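Local coordinates for protein beta-glucosidase (Chaetomella raphigera, PDB 6JXG) that probably hydrolyses terminal, non-reducing beta-D-glucosyl residues, releasing beta-D-glucose, and so takes part in the breakdown of cellulose, at residues A[268-272]-A[273-277]; A[19-22]-A[23-26]; A[36-39]-A[40-44]. All coordinates share one frame; numbering follows the deposited sequence.

Contact 1. Residues A[268-272]-A[273-277]. With NAG (2-acetamido-2-deoxy-beta-D-glucopyranose), chain C.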
ATOM      1  N   LEU A 268      20.990  -3.607  29.611  1.00 16.43           N
ATOM      2  CA  LEU A 268      21.927  -4.475  30.409  1.00 17.85           C
ATOM      3  C   LEU A 268      21.696  -4.305  31.910  1.00 17.72           C
ATOM      4  O   LEU A 268      21.741  -5.278  32.644  1.00 16.80           O
ATOM      5  CB  LEU A 268      23.379  -4.201  30.014  1.00 16.93           C
ATOM      6  CG  LEU A 268      23.715  -4.403  28.542  1.00 18.67           C
ATOM      7  CD1 LEU A 268      25.195  -4.304  28.228  1.00 19.49           C
ATOM      8  CD2 LEU A 268      23.129  -5.717  28.059  1.00 18.64           C
ATOM      9  N   ALA A 269      21.428  -3.082  32.342  1.00 17.30           N
ATOM     10  CA  ALA A 269      21.040  -2.809  33.707  1.00 19.01           C
ATOM     11  C   ALA A 269      19.746  -3.545  34.099  1.00 19.75           C
ATOM     12  O   ALA A 269      19.638  -4.060  35.184  1.00 17.18           O
ATOM     13  CB  ALA A 269      20.883  -1.291  33.897  1.00 19.58           C
ATOM     14  N   ALA A 270      18.745  -3.565  33.212  1.00 19.13           N
ATOM     15  CA  ALA A 270      17.474  -4.214  33.493  1.00 17.91           C
ATOM     16  C   ALA A 270      17.712  -5.737  33.641  1.00 17.77           C
ATOM     17  O   ALA A 270      17.023  -6.422  34.354  1.00 17.98           O
ATOM     18  CB  ALA A 270      16.500  -3.968  32.357  1.00 16.81           C
ATOM     19  N   ILE A 271      18.670  -6.262  32.901  1.00 18.87           N
ATOM     20  CA  ILE A 271      18.945  -7.674  32.994  1.00 19.08           C
ATOM     21  C   ILE A 271      19.643  -7.935  34.334  1.00 19.17           C
ATOM     22  O   ILE A 271      19.270  -8.888  35.053  1.00 17.86           O
ATOM     23  CB  ILE A 271      19.836  -8.197  31.841  1.00 19.73           C
ATOM     24  CG1 ILE A 271      19.096  -8.052  30.485  1.00 20.65           C
ATOM     25  CG2 ILE A 271      20.141  -9.679  32.106  1.00 20.80           C
ATOM     26  CD1 ILE A 271      19.867  -8.400  29.244  1.00 20.64           C
ATOM     27  N   SER A 272      20.617  -7.097  34.642  1.00 20.52           N
ATOM     28  CA  SER A 272      21.398  -7.206  35.899  1.00 21.95           C
ATOM     29  C   SER A 272      20.518  -7.092  37.094  1.00 21.22           C
ATOM     30  O   SER A 272      20.728  -7.790  38.108  1.00 17.61           O
ATOM     31  CB  SER A 272      22.430  -6.075  36.025  1.00 23.20           C
ATOM     32  OG  SER A 272      23.417  -6.222  35.066  1.00 30.12           O
ATOM     33  N   ASN A 273      19.513  -6.206  37.008  1.00 21.57           N
ATOM     34  CA  ASN A 273      18.597  -6.046  38.154  1.00 20.51           C
ATOM     35  C   ASN A 273      17.355  -6.973  38.186  1.00 20.11           C
ATOM     36  O   ASN A 273      16.494  -6.818  39.003  1.00 19.90           O
ATOM     37  CB  ASN A 273      18.265  -4.564  38.368  1.00 21.22           C
ATOM     38  CG  ASN A 273      17.236  -4.021  37.390  1.00 22.32           C
ATOM     39  OD1 ASN A 273      16.501  -4.761  36.726  1.00 18.83           O
ATOM     40  ND2 ASN A 273      17.169  -2.681  37.326  1.00 23.24           N
ATOM     41  N   GLY A 274      17.269  -7.921  37.268  1.00 19.98           N
ATOM     42  CA  GLY A 274      16.269  -8.988  37.282  1.00 18.08           C
ATOM     43  C   GLY A 274      14.950  -8.639  36.647  1.00 19.63           C
ATOM     44  O   GLY A 274      14.027  -9.404  36.755  1.00 21.11           O
ATOM     45  N   THR A 275      14.794  -7.490  36.019  1.00 19.70           N
ATOM     46  CA  THR A 275      13.466  -7.084  35.497  1.00 18.60           C
ATOM     47  C   THR A 275      13.257  -7.548  34.033  1.00 17.07           C
ATOM     48  O   THR A 275      12.125  -7.640  33.564  1.00 16.61           O
ATOM     49  CB  THR A 275      13.264  -5.565  35.576  1.00 19.03           C
ATOM     50  OG1 THR A 275      14.389  -4.889  35.024  1.00 16.42           O
ATOM     51  CG2 THR A 275      13.066  -5.066  37.009  1.00 20.00           C
ATOM     52  N   VAL A 276      14.334  -7.823  33.316  1.00 16.13           N
ATOM     53  CA  VAL A 276      14.323  -8.413  31.953  1.00 15.25           C
ATOM     54  C   VAL A 276      15.236  -9.648  31.991  1.00 15.99           C
ATOM     55  O   VAL A 276      16.348  -9.582  32.447  1.00 17.58           O
ATOM     56  CB  VAL A 276      14.886  -7.440  30.897  1.00 14.21           C
ATOM     57  CG1 VAL A 276      14.957  -8.088  29.543  1.00 16.15           C
ATOM     58  CG2 VAL A 276      13.976  -6.179  30.762  1.00 15.85           C
ATOM     59  N   ALA A 277      14.775 -10.747  31.456  1.00 15.94           N
ATOM     60  CA  ALA A 277      15.566 -11.937  31.370  1.00 15.94           C
ATOM     61  C   ALA A 277      16.639 -11.867  30.296  1.00 16.73           C
ATOM     62  O   ALA A 277      16.416 -11.348  29.205  1.00 13.75           O
ATOM     63  CB  ALA A 277      14.687 -13.096  31.087  1.00 17.82           C
TER
HETATM   64  C1  NAG C 802      16.255  -1.923  36.517  1.00 22.65           C
HETATM   65  C2  NAG C 802      15.572  -0.942  37.513  1.00 23.38           C
HETATM   66  C3  NAG C 802      14.729   0.056  36.758  1.00 22.89           C
HETATM   67  C4  NAG C 802      15.479   0.650  35.577  1.00 22.20           C
HETATM   68  C5  NAG C 802      16.134  -0.438  34.696  1.00 21.48           C
HETATM   69  C6  NAG C 802      16.998   0.113  33.518  1.00 19.83           C
HETATM   70  C7  NAG C 802      15.116  -1.945  39.680  1.00 26.34           C
HETATM   71  C8  NAG C 802      14.106  -2.630  40.587  1.00 26.24           C
HETATM   72  N2  NAG C 802      14.681  -1.579  38.473  1.00 24.57           N
HETATM   73  O3  NAG C 802      14.257   1.100  37.614  1.00 22.42           O
HETATM   74  O4  NAG C 802      14.500   1.422  34.907  1.00 19.58           O
HETATM   75  O5  NAG C 802      16.983  -1.241  35.501  1.00 20.88           O
HETATM   76  O6  NAG C 802      17.887   1.063  34.033  1.00 19.66           O
HETATM   77  O7  NAG C 802      16.305  -1.783  40.000  1.00 26.62           O
HETATM   78  O   HOH W   1      17.561 -10.997  34.486  1.00 21.16           O

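Contact 2. Residues A[19-22]-A[23-26]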
ATOM      1  N   LYS A  19      29.032 -16.381  20.194  1.00 19.29           N
ATOM      2  CA  LYS A  19      30.279 -15.635  20.196  1.00 21.25           C
ATOM      3  C   LYS A  19      30.190 -14.231  20.748  1.00 19.83           C
ATOM      4  O   LYS A  19      31.176 -13.526  20.730  1.00 17.81           O
ATOM      5  CB  LYS A  19      30.808 -15.560  18.811  1.00 22.31           C
ATOM      6  CG  LYS A  19      30.926 -16.959  18.281  1.00 26.52           C
ATOM      7  CD  LYS A  19      32.028 -17.087  17.305  1.00 32.60           C
ATOM      8  CE  LYS A  19      31.705 -16.452  16.011  1.00 34.94           C
ATOM      9  NZ  LYS A  19      33.044 -16.126  15.411  1.00 39.54           N
ATOM     10  N   LEU A  20      29.014 -13.812  21.175  1.00 17.28           N
ATOM     11  CA  LEU A  20      28.787 -12.401  21.501  1.00 17.10           C
ATOM     12  C   LEU A  20      28.829 -12.085  22.954  1.00 17.25           C
ATOM     13  O   LEU A  20      28.349 -12.847  23.773  1.00 17.19           O
ATOM     14  CB  LEU A  20      27.417 -11.968  20.965  1.00 17.96           C
ATOM     15  CG  LEU A  20      27.201 -12.045  19.483  1.00 17.06           C
ATOM     16  CD1 LEU A  20      25.856 -11.483  19.093  1.00 17.00           C
ATOM     17  CD2 LEU A  20      28.328 -11.307  18.734  1.00 17.67           C
ATOM     18  N   SER A  21      29.381 -10.926  23.297  1.00 16.24           N
ATOM     19  CA  SER A  21      29.229 -10.421  24.653  1.00 15.47           C
ATOM     20  C   SER A  21      27.879  -9.764  24.836  1.00 17.28           C
ATOM     21  O   SER A  21      27.187  -9.514  23.886  1.00 14.97           O
ATOM     22  CB  SER A  21      30.288  -9.405  24.918  1.00 16.05           C
ATOM     23  OG  SER A  21      29.983  -8.234  24.160  1.00 15.52           O
ATOM     24  N   ASN A  22      27.542  -9.417  26.075  1.00 17.41           N
ATOM     25  CA  ASN A  22      26.304  -8.686  26.307  1.00 18.07           C
ATOM     26  C   ASN A  22      26.363  -7.289  25.751  1.00 17.14           C
ATOM     27  O   ASN A  22      25.377  -6.804  25.230  1.00 15.23           O
ATOM     28  CB  ASN A  22      25.944  -8.637  27.788  1.00 19.45           C
ATOM     29  CG  ASN A  22      24.864  -9.614  28.138  1.00 20.79           C
ATOM     30  OD1 ASN A  22      24.525 -10.528  27.367  1.00 22.62           O
ATOM     31  ND2 ASN A  22      24.317  -9.431  29.294  1.00 18.29           N
ATOM     32  N   THR A  23      27.527  -6.651  25.776  1.00 16.45           N
ATOM     33  CA  THR A  23      27.628  -5.368  25.111  1.00 15.95           C
ATOM     34  C   THR A  23      27.479  -5.516  23.588  1.00 17.14           C
ATOM     35  O   THR A  23      26.874  -4.637  22.942  1.00 15.26           O
ATOM     36  CB  THR A  23      28.880  -4.547  25.525  1.00 18.02           C
ATOM     37  OG1 THR A  23      30.025  -5.188  25.019  1.00 22.87           O
ATOM     38  CG2 THR A  23      29.053  -4.448  27.024  1.00 17.26           C
ATOM     39  N   ASP A  24      28.011  -6.586  22.987  1.00 15.78           N
ATOM     40  CA  ASP A  24      27.744  -6.839  21.532  1.00 16.75           C
ATOM     41  C   ASP A  24      26.225  -6.955  21.262  1.00 15.11           C
ATOM     42  O   ASP A  24      25.679  -6.338  20.341  1.00 15.10           O
ATOM     43  CB  ASP A  24      28.363  -8.109  21.014  1.00 17.48           C
ATOM     44  CG  ASP A  24      29.910  -8.158  21.104  1.00 22.16           C
ATOM     45  OD1 ASP A  24      30.554  -7.117  20.994  1.00 23.13           O
ATOM     46  OD2 ASP A  24      30.433  -9.280  21.317  1.00 21.56           O
ATOM     47  N   LYS A  25      25.571  -7.755  22.098  1.00 13.93           N
ATOM     48  CA  LYS A  25      24.104  -8.019  21.999  1.00 14.13           C
ATOM     49  C   LYS A  25      23.316  -6.735  22.124  1.00 13.08           C
ATOM     50  O   LYS A  25      22.456  -6.455  21.304  1.00 14.60           O
ATOM     51  CB  LYS A  25      23.674  -9.027  23.057  1.00 13.61           C
ATOM     52  CG  LYS A  25      24.263 -10.403  22.774  1.00 15.41           C
ATOM     53  CD  LYS A  25      23.946 -11.400  23.878  1.00 15.34           C
ATOM     54  CE  LYS A  25      24.750 -12.642  23.635  1.00 15.80           C
ATOM     55  NZ  LYS A  25      24.320 -13.628  24.593  1.00 15.53           N
ATOM     56  N   ALA A  26      23.651  -5.934  23.120  1.00 12.17           N
ATOM     57  CA  ALA A  26      22.989  -4.639  23.291  1.00 13.17           C
ATOM     58  C   ALA A  26      23.152  -3.738  22.080  1.00 12.00           C
ATOM     59  O   ALA A  26      22.237  -3.033  21.696  1.00 13.24           O
ATOM     60  CB  ALA A  26      23.445  -3.953  24.585  1.00 13.02           C
TER
HETATM   61  O   HOH W   2      26.312 -15.499  23.875  1.00 26.08           O
HETATM   62  O   HOH W   3      32.395  -7.004  24.526  1.00 30.00           O
HETATM   63  O   HOH W   4      25.756 -12.700  27.138  1.00 29.55           O

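Contact 3. Residues A[36-39]-A[40-44]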
ATOM      1  N   LYS A  36      22.890   9.748  13.560  1.00 14.15           N
ATOM      2  CA  LYS A  36      24.283   9.481  13.897  1.00 16.71           C
ATOM      3  C   LYS A  36      24.933   8.570  12.837  1.00 15.36           C
ATOM      4  O   LYS A  36      26.087   8.796  12.434  1.00 16.76           O
ATOM      5  CB  LYS A  36      24.430   8.837  15.287  1.00 19.30           C
ATOM      6  CG  LYS A  36      23.988   9.667  16.510  1.00 25.30           C
ATOM      7  CD  LYS A  36      24.756  10.987  16.659  1.00 36.94           C
ATOM      8  CE  LYS A  36      23.922  12.280  16.441  1.00 41.10           C
ATOM      9  NZ  LYS A  36      24.613  13.258  15.522  1.00 48.13           N
ATOM     10  N   GLY A  37      24.215   7.518  12.407  1.00 12.21           N
ATOM     11  CA  GLY A  37      24.584   6.776  11.243  1.00 12.48           C
ATOM     12  C   GLY A  37      24.136   7.393   9.947  1.00 12.47           C
ATOM     13  O   GLY A  37      23.456   8.432   9.941  1.00 13.66           O
ATOM     14  N   PRO A  38      24.517   6.787   8.815  1.00 11.88           N
ATOM     15  CA  PRO A  38      24.198   7.381   7.542  1.00 12.81           C
ATOM     16  C   PRO A  38      22.772   7.082   7.053  1.00 12.49           C
ATOM     17  O   PRO A  38      22.232   7.800   6.224  1.00 11.99           O
ATOM     18  CB  PRO A  38      25.173   6.718   6.591  1.00 13.32           C
ATOM     19  CG  PRO A  38      25.361   5.357   7.170  1.00 13.75           C
ATOM     20  CD  PRO A  38      25.435   5.628   8.668  1.00 13.73           C
ATOM     21  N   CYS A  39      22.179   6.059   7.613  1.00 11.55           N
ATOM     22  CA  CYS A  39      20.826   5.627   7.251  1.00 12.73           C
ATOM     23  C   CYS A  39      19.761   6.224   8.190  1.00 11.92           C
ATOM     24  O   CYS A  39      20.069   6.778   9.230  1.00 11.76           O
ATOM     25  CB  CYS A  39      20.774   4.082   7.256  1.00 12.49           C
ATOM     26  SG  CYS A  39      22.066   3.393   6.175  1.00 15.61           S
ATOM     27  N   VAL A  40      18.490   6.008   7.854  1.00 11.72           N
ATOM     28  CA  VAL A  40      17.392   6.472   8.685  1.00 11.83           C
ATOM     29  C   VAL A  40      17.507   5.885  10.087  1.00 10.88           C
ATOM     30  O   VAL A  40      17.112   6.535  11.087  1.00 10.49           O
ATOM     31  CB  VAL A  40      16.039   6.192   7.966  1.00 12.29           C
ATOM     32  CG1 VAL A  40      14.811   6.574   8.804  1.00 12.72           C
ATOM     33  CG2 VAL A  40      16.033   7.034   6.700  1.00 13.50           C
ATOM     34  N   GLY A  41      18.020   4.680  10.139  1.00 10.88           N
ATOM     35  CA  GLY A  41      18.385   3.975  11.391  1.00 11.77           C
ATOM     36  C   GLY A  41      19.600   3.101  11.174  1.00 11.12           C
ATOM     37  O   GLY A  41      19.781   2.550  10.096  1.00  9.44           O
ATOM     38  N   ASN A  42      20.424   2.977  12.203  1.00 11.23           N
ATOM     39  CA  ASN A  42      21.550   2.010  12.153  1.00 12.43           C
ATOM     40  C   ASN A  42      21.779   1.389  13.484  1.00 12.17           C
ATOM     41  O   ASN A  42      21.509   1.977  14.542  1.00 13.61           O
ATOM     42  CB  ASN A  42      22.873   2.714  11.736  1.00 11.61           C
ATOM     43  CG  ASN A  42      22.932   3.118  10.289  1.00 11.76           C
ATOM     44  OD1 ASN A  42      23.359   2.315   9.354  1.00 13.13           O
ATOM     45  ND2 ASN A  42      22.637   4.368  10.066  1.00 10.57           N
ATOM     46  N   THR A  43      22.283   0.166  13.462  1.00 12.66           N
ATOM     47  CA  THR A  43      22.929  -0.393  14.604  1.00 12.15           C
ATOM     48  C   THR A  43      24.436  -0.531  14.330  1.00 13.73           C
ATOM     49  O   THR A  43      24.848  -0.612  13.180  1.00 13.74           O
ATOM     50  CB  THR A  43      22.295  -1.745  15.045  1.00 11.93           C
ATOM     51  OG1 THR A  43      22.177  -2.629  13.944  1.00 12.29           O
ATOM     52  CG2 THR A  43      20.954  -1.488  15.653  1.00 10.96           C
ATOM     53  N   ALA A  44      25.231  -0.596  15.395  1.00 16.60           N
ATOM     54  CA  ALA A  44      26.724  -0.720  15.281  1.00 18.02           C
ATOM     55  C   ALA A  44      27.175  -2.066  14.652  1.00 15.85           C
ATOM     56  O   ALA A  44      26.575  -3.057  14.874  1.00 16.09           O
ATOM     57  CB  ALA A  44      27.335  -0.625  16.656  1.00 19.97           C
TER

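Contact 1. Residues A[268-272]-A[273-277]
Asn-273 and Thr-275 fold back over Ala-270 at the end of helix 265-272 because both first torsions put the polar branch between backbone N and carbonyl carbon: chi1 is 78° for CG of Asn-273 and 49° for OG1 of Thr-275. The Thr-275 hydroxyl donates to Asn-273 OD1 at 2.7 Å (OG1 to OD1), lying in the plane of the amide carbonyl. Thr-275 OG1 also lies against Ala-270, 3.5 Å from both CA and CB. Thr-275 N also donates to Asn-273 OD1, at 3.3 Å, which makes an Asx turn and gives that oxygen two donors. These two bonds fix the rotation of the amide, and Asn-273 ND2 is joined covalently to C1 of the N-acetylglucosamine in this Asn-Gly-Thr sequon. The helix itself closes in a Schellman motif. Gly-274, with positive phi, is its C-prime residue: Gly-274 N bonds to Ile-271 O, while Thr-275 N approaches Ala-270 O at 3.0 Å nearly in line with the C=O bond, though bent at the hydrogen, which is shared with Asn-273 OD1. Val-276 N bonds to the same Ala-270 oxygen from above the carbonyl plane. Beyond the turn Val-276 CG2 packs 3.7 Å from Ala-270 CB. Ile-271 CA makes a CA-H...O contact with Val-276 O at 3.3 Å. A water donates to both Ile-271 O and Val-276 O and bridges helix end to loop. Ala-270 and Val-276 also lie against helix 239-245, whereas the sugar, further bonded to Asn-266, leaves the helix beside Ala-269, whose CB is 3.8 Å from the sugar O6.

Contact 2. Residues A[19-22]-A[23-26]
Ser-21 and Asp-24 exchange hydrogen bonds at the start of helix 22-29. Ser-21 OG takes the N-H of Asp-24 at 2.8 Å, a nearly straight bond (165° at the hydrogen), and Asp-24 OD2 receives Ser-21 N, also at 2.8 Å, from above the carboxylate plane. The hydroxyl can serve because OG sits between its own backbone N and carbonyl carbon (chi1 71°); the carboxylate can turn back because CG of Asp-24 lies anti to the carbonyl carbon (chi1 -62°). This reciprocal pair is a capping box, with Ser-21 as N-cap; the negative carboxylate is probably favoured by the helix end beside it. With an alanine in place of the aspartate, Ser-21 N would probably lose its carboxylate acceptor, leaving half of the box and the turn before the helix freer to shift. Ordinary helical bonds follow, Lys-25 N to Ser-21 O and Ala-26 N to Asn-22 O. Around the box lies a second shell. Leu-20 CD2 comes within 3.9 Å of Asp-24 CB, while Leu-20 CB meets Lys-25 CE at 3.8 Å as the two side chains pass at a slant, both packing on Val-285 of helix 278-294. The lysine chain is extended beyond CG and carries its ammonium past Ser-21 O and Leu-20 O to a salt bridge with Asp-282. One water links Lys-25 NZ to Asn-22 OD1, an oxygen that also accepts from Gln-278. On the other flank a water joins Ser-21 OG, 2.7 Å away, to Thr-23 OG1.

Contact 3. Residues A[36-39]-A[40-44]
Gly-37 and Asn-42 face each other across the turn, their CA atoms 5.7 Å apart, so that the loop 36-39 is laid over the start of the strand 41-42. The change of direction falls at Val-40, whose backbone is helical (phi -58°, psi -33°) between an extended Cys-39 and an extended Gly-41. Val-40 and Gly-41 both face Tyr-56 of the adjacent strand, two residues opposite one, a classic beta bulge at the edge of the sheet of the N-terminal, TIM-barrel-like domain. Gly-41 bonds to Tyr-56 within the bulge, and Thr-43 to Leu-54 continues the pairing. Inside the reversal the Asn-42 side chain points toward the loop: its CG lies 3.9 Å from CD of Pro-38, the two side chains crossing at about a right angle, and 3.8 Å from CB of Cys-39. Gly-37 allows this closeness, since a CB there would collide with the asparagine amide. With SG anti to its carbonyl carbon (chi1 -55°), Cys-39 carries the sulfur past Asn-42 to a disulfide with Cys-55 on the neighbouring strand, tying the loop to the sheet covalently; its CB rests 3.4 Å from Gly-41 O. Gly-37 O and Pro-38 O accept from Trp-309 NE1 and Ser-308 OG, and Val-40 O accepts from the Trp-233 indole.

Contacts 1 and 2 meet directly: Leu-268, on the helix that contact 1 ends, packs its CD2 against Asn-22 O at 3.8 Å and against Ala-26 CB at 3.9 Å, so a helix C-terminus and a helix N-terminus pack together although far apart in sequence. Helix 278-294, which touches both, completes this corner. Contact 3 follows the helix capped in contact 2 but stays separate from it, with nearest atoms about 6 Å apart, and about 12 Å from contact 1. The glycan on Asn-273 marks the outer surface: it belongs to contact 1, and the Ala-26 side chain of contact 2 is about 12 Å from this same sugar.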